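Local structure of proto-oncogene tyrosine-protein kinase receptor Ret (7AMK) at residues P36-C41 / V89-T94. The protein is a receptor tyrosine kinase whose cadherin-like extracellular domains probably take part in recognising GDNF together with the co-receptor GFR alpha 1. The protein carries 4 engineered substitutions. Residues are numbered along the deposited sequence; the frame is centred on the assembly and turned at random.
Sequences PYFFLC and VGVSST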
loop_
_atom_site.group_PDB
_atom_site.type_symbol
_atom_site.label_atom_id
_atom_site.label_comp_id
_atom_site.label_asym_id
_atom_site.label_seq_id
_atom_site.Cartn_x
_atom_site.Cartn_y
_atom_site.Cartn_z
ATOM N N PRO A 36 55.650 -0.322 7.833
ATOM C CA PRO A 36 55.403 0.917 7.080
ATOM C C PRO A 36 56.671 1.612 6.597
ATOM O O PRO A 36 57.706 1.628 7.262
ATOM C CB PRO A 36 54.647 1.787 8.095
ATOM C CG PRO A 36 55.140 1.331 9.410
ATOM C CD PRO A 36 55.514 -0.122 9.289
ATOM N N TYR A 37 56.573 2.175 5.398
ATOM C CA TYR A 37 57.605 3.014 4.798
ATOM C C TYR A 37 56.972 4.358 4.519
ATOM O O TYR A 37 56.102 4.469 3.646
ATOM C CB TYR A 37 58.145 2.446 3.493
ATOM C CG TYR A 37 58.849 1.121 3.572
ATOM C CD1 TYR A 37 58.130 -0.064 3.562
ATOM C CD2 TYR A 37 60.236 1.053 3.583
ATOM C CE1 TYR A 37 58.762 -1.272 3.590
ATOM C CE2 TYR A 37 60.876 -0.149 3.617
ATOM C CZ TYR A 37 60.134 -1.313 3.621
ATOM O OH TYR A 37 60.774 -2.528 3.650
ATOM N N PHE A 38 57.426 5.368 5.239
ATOM C CA PHE A 38 56.908 6.718 5.117
ATOM C C PHE A 38 57.713 7.502 4.094
ATOM O O PHE A 38 58.915 7.289 3.938
ATOM C CB PHE A 38 56.993 7.433 6.463
ATOM C CG PHE A 38 56.250 6.755 7.569
ATOM C CD1 PHE A 38 54.920 7.077 7.825
ATOM C CD2 PHE A 38 56.885 5.833 8.382
ATOM C CE1 PHE A 38 54.231 6.462 8.861
ATOM C CE2 PHE A 38 56.194 5.225 9.429
ATOM C CZ PHE A 38 54.860 5.551 9.662
ATOM N N PHE A 39 57.056 8.458 3.445
ATOM C CA PHE A 39 57.724 9.328 2.494
ATOM C C PHE A 39 56.876 10.569 2.239
ATOM O O PHE A 39 55.644 10.535 2.357
ATOM C CB PHE A 39 58.006 8.580 1.186
ATOM C CG PHE A 39 56.831 7.806 0.657
ATOM C CD1 PHE A 39 56.531 6.535 1.145
ATOM C CD2 PHE A 39 56.041 8.328 -0.356
ATOM C CE1 PHE A 39 55.462 5.810 0.632
ATOM C CE2 PHE A 39 54.965 7.609 -0.862
ATOM C CZ PHE A 39 54.672 6.347 -0.362
ATOM N N LEU A 40 57.554 11.657 1.856
ATOM C CA LEU A 40 56.890 12.904 1.470
ATOM C C LEU A 40 56.417 12.868 0.025
ATOM O O LEU A 40 57.093 12.334 -0.858
ATOM C CB LEU A 40 57.820 14.106 1.654
ATOM C CG LEU A 40 58.041 14.509 3.112
ATOM C CD1 LEU A 40 59.175 15.495 3.257
ATOM C CD2 LEU A 40 56.775 15.093 3.661
ATOM N N CYS A 41 55.263 13.482 -0.220
ATOM C CA CYS A 41 54.594 13.402 -1.506
ATOM C C CYS A 41 54.397 14.736 -2.193
ATOM O O CYS A 41 54.018 14.755 -3.372
ATOM C CB CYS A 41 53.218 12.753 -1.347
ATOM S SG CYS A 41 53.361 11.009 -1.286
ATOM N N VAL A 89 51.865 13.132 3.025
ATOM C CA VAL A 89 52.722 12.058 3.488
ATOM C C VAL A 89 52.085 10.743 3.063
ATOM O O VAL A 89 50.897 10.510 3.315
ATOM C CB VAL A 89 52.933 12.143 5.009
ATOM C CG1 VAL A 89 53.659 10.910 5.536
ATOM C CG2 VAL A 89 53.716 13.429 5.342
ATOM N N GLY A 90 52.863 9.910 2.377
ATOM C CA GLY A 90 52.411 8.598 1.968
ATOM C C GLY A 90 53.059 7.488 2.772
ATOM O O GLY A 90 54.125 7.673 3.363
ATOM N N VAL A 91 52.421 6.326 2.803
ATOM C CA VAL A 91 52.971 5.157 3.469
ATOM C C VAL A 91 52.694 3.936 2.596
ATOM O O VAL A 91 51.691 3.873 1.882
ATOM C CB VAL A 91 52.383 4.997 4.893
ATOM C CG1 VAL A 91 50.927 4.553 4.825
ATOM C CG2 VAL A 91 53.192 4.013 5.694
ATOM N N SER A 92 53.613 2.978 2.624
ATOM C CA SER A 92 53.426 1.719 1.913
ATOM C C SER A 92 54.148 0.622 2.675
ATOM O O SER A 92 55.028 0.895 3.493
ATOM C CB SER A 92 53.943 1.800 0.468
ATOM O OG SER A 92 55.292 2.237 0.429
ATOM N N SER A 93 53.758 -0.623 2.401
ATOM C CA SER A 93 54.362 -1.800 3.022
ATOM C C SER A 93 55.593 -2.316 2.276
ATOM O O SER A 93 56.325 -3.146 2.821
ATOM C CB SER A 93 53.317 -2.924 3.146
ATOM O OG SER A 93 52.564 -3.065 1.945
ATOM N N THR A 94 55.850 -1.835 1.071
ATOM C CA THR A 94 57.088 -2.040 0.331
ATOM C C THR A 94 57.880 -0.741 0.214
ATOM O O THR A 94 57.396 0.333 0.588
ATOM C CB THR A 94 56.771 -2.576 -1.063
ATOM O OG1 THR A 94 55.800 -1.715 -1.679
ATOM C CG2 THR A 94 56.201 -3.990 -0.969
#
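Tyr37 and Ser92 exchange two backbone hydrogen bonds, Tyr37 N to Ser92 O (2.8 Å) and Ser92 N to Tyr37 O, and Phe39 and Gly90 do the same, the tighter bond running from Gly90 N to Phe39 O (2.9 Å). They join strands 37-40 and 83-92 as antiparallel neighbours in the first cadherin-like domain, where 37-40 is one of the two outermost strands of its sheet within the chain. Between these pairs, Val91 CA directs a C-H contact at Tyr37 O. From the last residue of the strand, Ser92 OG donates to Thr94 O (2.8 Å). Thr94 C sits over one face of the Tyr37 ring, offset toward the rim, while Ser92 O meets the edge in plane.

Phe39, with CG between the backbone N and the carbonyl carbon (chi1 47°), spreads its ring over Gly90, whose CA makes a CH-pi contact 4.1 Å from the ring centroid. Met100 and Cys101 of helix 100-103 also touch the Phe39 side chain, and Cys101 forms a disulfide with Cys41. An alanine at Phe39 would probably leave Gly90 without its aromatic cover and open a gap beside Met100. On the other sheet face, Leu40 CD2 meets Val89 CG2 (3.9 Å) where the two side chains cross obliquely, and strand 51-53 touches Phe38, Leu40 and Val89. Phe38 and Val91 lie side by side; Val91 CG2 rests over the Phe38 ring toward its rim and reaches Pro36 CB at 3.6 Å.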